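Local coordinates for protein amine oxidase (Emericella nidulans, PDB 3PGB) that probably oxidises primary amines to aldehydes with the help of a copper ion and a topaquinone cofactor formed from one of its own tyrosines, at residues Y188-A200 against A211-G223. Residues are numbered along the deposited sequence; the frame is centred on the assembly and turned at random.
With NAG (2-acetamido-2-deoxy-beta-D-glucopyranose), chain G.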
loop_
_atom_site.group_PDB
_atom_site.type_symbol
_atom_site.label_atom_id
_atom_site.label_comp_id
_atom_site.label_asym_id
_atom_site.label_seq_id
_atom_site.Cartn_x
_atom_site.Cartn_y
_atom_site.Cartn_z
ATOM N N TYR A 188 -40.507 -10.587 17.644
ATOM C CA TYR A 188 -39.937 -11.568 18.562
ATOM C C TYR A 188 -40.988 -12.198 19.475
ATOM O O TYR A 188 -41.169 -13.415 19.459
ATOM C CB TYR A 188 -38.793 -10.956 19.382
ATOM C CG TYR A 188 -37.501 -10.872 18.598
ATOM C CD1 TYR A 188 -36.602 -11.927 18.596
ATOM C CD2 TYR A 188 -37.194 -9.750 17.840
ATOM C CE1 TYR A 188 -35.426 -11.863 17.869
ATOM C CE2 TYR A 188 -36.018 -9.671 17.113
ATOM C CZ TYR A 188 -35.138 -10.731 17.129
ATOM O OH TYR A 188 -33.972 -10.665 16.411
ATOM N N SER A 189 -41.682 -11.375 20.256
ATOM C CA SER A 189 -42.596 -11.883 21.281
ATOM C C SER A 189 -43.817 -12.614 20.706
ATOM O O SER A 189 -44.324 -13.555 21.318
ATOM C CB SER A 189 -43.051 -10.747 22.200
ATOM O OG SER A 189 -43.643 -9.705 21.450
ATOM N N GLU A 190 -44.274 -12.184 19.532
ATOM C CA GLU A 190 -45.486 -12.740 18.922
ATOM C C GLU A 190 -45.196 -13.683 17.760
ATOM O O GLU A 190 -46.128 -14.217 17.151
ATOM C CB GLU A 190 -46.404 -11.604 18.447
ATOM C CG GLU A 190 -46.897 -10.693 19.568
ATOM C CD GLU A 190 -47.630 -11.459 20.663
ATOM O OE1 GLU A 190 -48.490 -12.305 20.333
ATOM O OE2 GLU A 190 -47.336 -11.224 21.851
ATOM N N TRP A 191 -43.915 -13.901 17.459
ATOM C CA TRP A 191 -43.536 -14.747 16.327
ATOM C C TRP A 191 -42.312 -15.623 16.626
ATOM O O TRP A 191 -42.475 -16.797 16.952
ATOM C CB TRP A 191 -43.329 -13.882 15.078
ATOM C CG TRP A 191 -43.216 -14.652 13.811
ATOM C CD1 TRP A 191 -42.113 -14.769 13.027
ATOM C CD2 TRP A 191 -44.245 -15.419 13.178
ATOM N NE1 TRP A 191 -42.388 -15.560 11.938
ATOM C CE2 TRP A 191 -43.691 -15.970 12.005
ATOM C CE3 TRP A 191 -45.584 -15.692 13.487
ATOM C CZ2 TRP A 191 -44.427 -16.774 11.138
ATOM C CZ3 TRP A 191 -46.314 -16.488 12.626
ATOM C CH2 TRP A 191 -45.733 -17.023 11.465
ATOM N N LEU A 192 -41.106 -15.057 16.546
ATOM C CA LEU A 192 -39.871 -15.851 16.620
ATOM C C LEU A 192 -39.767 -16.706 17.879
ATOM O O LEU A 192 -39.496 -17.900 17.795
ATOM C CB LEU A 192 -38.635 -14.952 16.506
ATOM C CG LEU A 192 -38.371 -14.351 15.120
ATOM C CD1 LEU A 192 -37.288 -13.286 15.194
ATOM C CD2 LEU A 192 -38.003 -15.437 14.118
ATOM N N PHE A 193 -39.985 -16.096 19.035
ATOM C CA PHE A 193 -39.920 -16.825 20.301
ATOM C C PHE A 193 -41.023 -17.872 20.435
ATOM O O PHE A 193 -40.818 -18.913 21.055
ATOM C CB PHE A 193 -39.984 -15.869 21.501
ATOM C CG PHE A 193 -38.757 -15.004 21.678
ATOM C CD1 PHE A 193 -37.497 -15.418 21.246
ATOM C CD2 PHE A 193 -38.861 -13.780 22.324
ATOM C CE1 PHE A 193 -36.383 -14.612 21.433
ATOM C CE2 PHE A 193 -37.744 -12.976 22.521
ATOM C CZ PHE A 193 -36.506 -13.392 22.075
ATOM N N LYS A 194 -42.191 -17.598 19.867
ATOM C CA LYS A 194 -43.272 -18.575 19.890
ATOM C C LYS A 194 -42.918 -19.781 19.016
ATOM O O LYS A 194 -43.097 -20.925 19.432
ATOM C CB LYS A 194 -44.605 -17.929 19.483
ATOM C CG LYS A 194 -45.086 -16.913 20.524
ATOM C CD LYS A 194 -46.557 -16.517 20.384
ATOM C CE LYS A 194 -47.038 -15.793 21.652
ATOM N NZ LYS A 194 -48.351 -15.107 21.471
ATOM N N ILE A 195 -42.385 -19.515 17.824
ATOM C CA ILE A 195 -41.912 -20.574 16.932
ATOM C C ILE A 195 -40.750 -21.338 17.568
ATOM O O ILE A 195 -40.674 -22.565 17.460
ATOM C CB ILE A 195 -41.463 -20.015 15.556
ATOM C CG1 ILE A 195 -42.663 -19.471 14.776
ATOM C CG2 ILE A 195 -40.769 -21.096 14.736
ATOM C CD1 ILE A 195 -42.278 -18.569 13.624
ATOM N N SER A 196 -39.852 -20.616 18.231
ATOM C CA SER A 196 -38.719 -21.245 18.894
ATOM C C SER A 196 -39.166 -22.151 20.040
ATOM O O SER A 196 -38.581 -23.206 20.253
ATOM C CB SER A 196 -37.738 -20.195 19.411
ATOM O OG SER A 196 -36.686 -20.823 20.121
ATOM N N ALA A 197 -40.194 -21.733 20.776
ATOM C CA ALA A 197 -40.782 -22.574 21.831
ATOM C C ALA A 197 -41.402 -23.844 21.245
ATOM O O ALA A 197 -41.493 -24.863 21.923
ATOM C CB ALA A 197 -41.824 -21.792 22.636
ATOM N N SER A 198 -41.825 -23.766 19.985
ATOM C CA SER A 198 -42.316 -24.925 19.236
ATOM C C SER A 198 -41.244 -26.018 19.075
ATOM O O SER A 198 -41.572 -27.198 18.927
ATOM C CB SER A 198 -42.805 -24.481 17.852
ATOM O OG SER A 198 -43.767 -25.376 17.340
ATOM N N ILE A 199 -39.972 -25.609 19.081
ATOM C CA ILE A 199 -38.840 -26.526 18.944
ATOM C C ILE A 199 -37.835 -26.369 20.091
ATOM O O ILE A 199 -36.636 -26.606 19.909
ATOM C CB ILE A 199 -38.133 -26.339 17.575
ATOM C CG1 ILE A 199 -37.495 -24.955 17.448
ATOM C CG2 ILE A 199 -39.125 -26.528 16.442
ATOM C CD1 ILE A 199 -36.480 -24.877 16.330
ATOM N N ALA A 200 -38.324 -25.988 21.271
ATOM C CA ALA A 200 -37.463 -25.805 22.441
ATOM C C ALA A 200 -36.782 -27.109 22.841
ATOM O O ALA A 200 -35.606 -27.120 23.213
ATOM C CB ALA A 200 -38.256 -25.267 23.604
ATOM N N ALA A 211 -34.084 -20.235 23.161
ATOM C CA ALA A 211 -34.421 -18.825 22.964
ATOM C C ALA A 211 -35.934 -18.672 23.120
ATOM O O ALA A 211 -36.699 -19.049 22.231
ATOM C CB ALA A 211 -33.973 -18.348 21.588
ATOM N N LEU A 212 -36.357 -18.146 24.268
ATOM C CA LEU A 212 -37.781 -17.940 24.559
ATOM C C LEU A 212 -38.157 -16.499 24.951
ATOM O O LEU A 212 -39.339 -16.159 24.983
ATOM C CB LEU A 212 -38.214 -18.903 25.664
ATOM C CG LEU A 212 -37.820 -20.364 25.443
ATOM C CD1 LEU A 212 -38.160 -21.199 26.671
ATOM C CD2 LEU A 212 -38.491 -20.920 24.192
ATOM N N GLY A 213 -37.163 -15.659 25.229
ATOM C CA GLY A 213 -37.395 -14.288 25.700
ATOM C C GLY A 213 -37.331 -14.152 27.214
ATOM O O GLY A 213 -37.916 -13.234 27.780
ATOM N N LEU A 214 -36.611 -15.064 27.861
ATOM C CA LEU A 214 -36.473 -15.096 29.319
ATOM C C LEU A 214 -35.034 -14.785 29.738
ATOM O O LEU A 214 -34.135 -14.698 28.897
ATOM C CB LEU A 214 -36.878 -16.480 29.841
ATOM C CG LEU A 214 -38.369 -16.855 29.939
ATOM C CD1 LEU A 214 -39.285 -15.951 29.116
ATOM C CD2 LEU A 214 -38.565 -18.320 29.523
ATOM N N GLU A 215 -34.825 -14.620 31.043
ATOM C CA GLU A 215 -33.486 -14.407 31.596
ATOM C C GLU A 215 -32.589 -15.626 31.377
ATOM O O GLU A 215 -31.389 -15.477 31.142
ATOM C CB GLU A 215 -33.558 -14.091 33.095
ATOM N N ASN A 216 -33.166 -16.827 31.436
ATOM C CA ASN A 216 -32.385 -18.056 31.242
ATOM C C ASN A 216 -31.973 -18.355 29.781
ATOM O O ASN A 216 -31.312 -19.368 29.530
ATOM C CB ASN A 216 -33.106 -19.268 31.869
ATOM C CG ASN A 216 -34.245 -19.804 31.012
ATOM O OD1 ASN A 216 -34.680 -19.158 30.053
ATOM N ND2 ASN A 216 -34.734 -21.003 31.363
ATOM N N ASP A 217 -32.359 -17.488 28.838
ATOM C CA ASP A 217 -31.988 -17.645 27.420
ATOM C C ASP A 217 -30.483 -17.825 27.240
ATOM O O ASP A 217 -29.696 -17.018 27.731
ATOM C CB ASP A 217 -32.427 -16.428 26.587
ATOM C CG ASP A 217 -33.899 -16.468 26.187
ATOM O OD1 ASP A 217 -34.673 -17.289 26.734
ATOM O OD2 ASP A 217 -34.292 -15.657 25.314
ATOM N N THR A 218 -30.103 -18.890 26.539
ATOM C CA THR A 218 -28.716 -19.139 26.151
ATOM C C THR A 218 -28.508 -19.022 24.631
ATOM O O THR A 218 -27.375 -19.090 24.153
ATOM C CB THR A 218 -28.269 -20.539 26.593
ATOM O OG1 THR A 218 -29.183 -21.513 26.072
ATOM C CG2 THR A 218 -28.229 -20.636 28.108
ATOM N N LEU A 219 -29.600 -18.853 23.884
ATOM C CA LEU A 219 -29.546 -18.723 22.428
ATOM C C LEU A 219 -30.128 -17.396 21.990
ATOM O O LEU A 219 -30.919 -16.791 22.707
ATOM C CB LEU A 219 -30.344 -19.840 21.746
ATOM C CG LEU A 219 -29.934 -21.285 22.021
ATOM C CD1 LEU A 219 -30.851 -22.230 21.258
ATOM C CD2 LEU A 219 -28.482 -21.521 21.652
ATOM N N ASP A 220 -29.748 -16.972 20.791
ATOM C CA ASP A 220 -30.245 -15.741 20.192
ATOM C C ASP A 220 -30.731 -16.020 18.773
ATOM O O ASP A 220 -30.228 -16.929 18.121
ATOM C CB ASP A 220 -29.125 -14.700 20.168
ATOM C CG ASP A 220 -29.643 -13.285 20.040
ATOM O OD1 ASP A 220 -28.979 -12.479 19.351
ATOM O OD2 ASP A 220 -30.704 -12.975 20.633
ATOM N N ILE A 221 -31.702 -15.240 18.303
ATOM C CA ILE A 221 -32.251 -15.386 16.954
ATOM C C ILE A 221 -32.194 -14.066 16.181
ATOM O O ILE A 221 -32.731 -13.046 16.628
ATOM C CB ILE A 221 -33.723 -15.833 16.988
ATOM C CG1 ILE A 221 -33.876 -17.156 17.744
ATOM C CG2 ILE A 221 -34.272 -15.967 15.565
ATOM C CD1 ILE A 221 -35.317 -17.559 17.962
ATOM N N TRP A 222 -31.544 -14.095 15.021
ATOM C CA TRP A 222 -31.548 -12.966 14.094
ATOM C C TRP A 222 -31.047 -13.413 12.728
ATOM O O TRP A 222 -30.532 -14.525 12.590
ATOM C CB TRP A 222 -30.722 -11.789 14.623
ATOM C CG TRP A 222 -29.297 -12.097 14.958
ATOM C CD1 TRP A 222 -28.840 -12.736 16.067
ATOM C CD2 TRP A 222 -28.136 -11.723 14.204
ATOM N NE1 TRP A 222 -27.471 -12.802 16.046
ATOM C CE2 TRP A 222 -27.012 -12.190 14.912
ATOM C CE3 TRP A 222 -27.940 -11.045 12.998
ATOM C CZ2 TRP A 222 -25.709 -12.011 14.451
ATOM C CZ3 TRP A 222 -26.640 -10.866 12.536
ATOM C CH2 TRP A 222 -25.542 -11.349 13.262
ATOM N N GLY A 223 -31.198 -12.552 11.724
ATOM C CA GLY A 223 -30.939 -12.951 10.348
ATOM C C GLY A 223 -30.452 -11.877 9.393
ATOM O O GLY A 223 -29.345 -11.357 9.537
HETATM C C1 NAG G . -35.809 -21.691 30.677
HETATM C C2 NAG G . -35.214 -23.045 30.298
HETATM C C3 NAG G . -36.249 -23.889 29.552
HETATM C C4 NAG G . -37.579 -23.954 30.314
HETATM C C5 NAG G . -38.009 -22.561 30.803
HETATM C C6 NAG G . -39.266 -22.612 31.682
HETATM C C7 NAG G . -32.878 -23.549 29.643
HETATM C C8 NAG G . -31.754 -23.212 28.705
HETATM N N2 NAG G . -34.019 -22.858 29.486
HETATM O O3 NAG G . -35.740 -25.192 29.340
HETATM O O4 NAG G . -38.584 -24.516 29.488
HETATM O O5 NAG G . -36.948 -21.908 31.495
HETATM O O6 NAG G . -39.068 -23.407 32.837
HETATM O O7 NAG G . -32.703 -24.427 30.488
HETATM O O HOH W 1 -35.524 -22.520 21.865
#
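Two hydroxyls of helix 186-198, those of Tyr-188 and Ser-196, fasten it to strand 219-223 and the loop before it, showing how a helix is tied across a five-stranded antiparallel sheet in which 219-223 is outermost within the chain. Tyr-188 OH donates to Ile-221 O over 2.7 Å, in the carbonyl plane, with that oxygen at the ring's edge. A chi1 of 177° swings Ser-196 OG away from its own N, to where it donates to a lone pair of Ala-211 O at 2.8 Å; a water that donates to the same OG accepts from Ala-211 N, so both backbone polar groups of Ala-211 are engaged. Within the loop, whose Asn-216 carries an N-acetylglucosamine on ND2, Asp-217 OD1 takes Leu-212 N and Leu-214 N from opposite faces of its carboxylate, and OD2 takes Gly-213 N on its syn lone pair. These bonds fix backbone that partly lies over Phe-193: Gly-213 CA makes a CH-pi contact over one face, 3.8 Å from the centroid. Leu-212 CD2 packs on Ala-197 CB at 3.8 Å. Deeper in, Ile-221 divides its branches: CG2 packs on Leu-192 CD2 at 4.0 Å, while CD1 reaches Ser-196 CB at 3.9 Å.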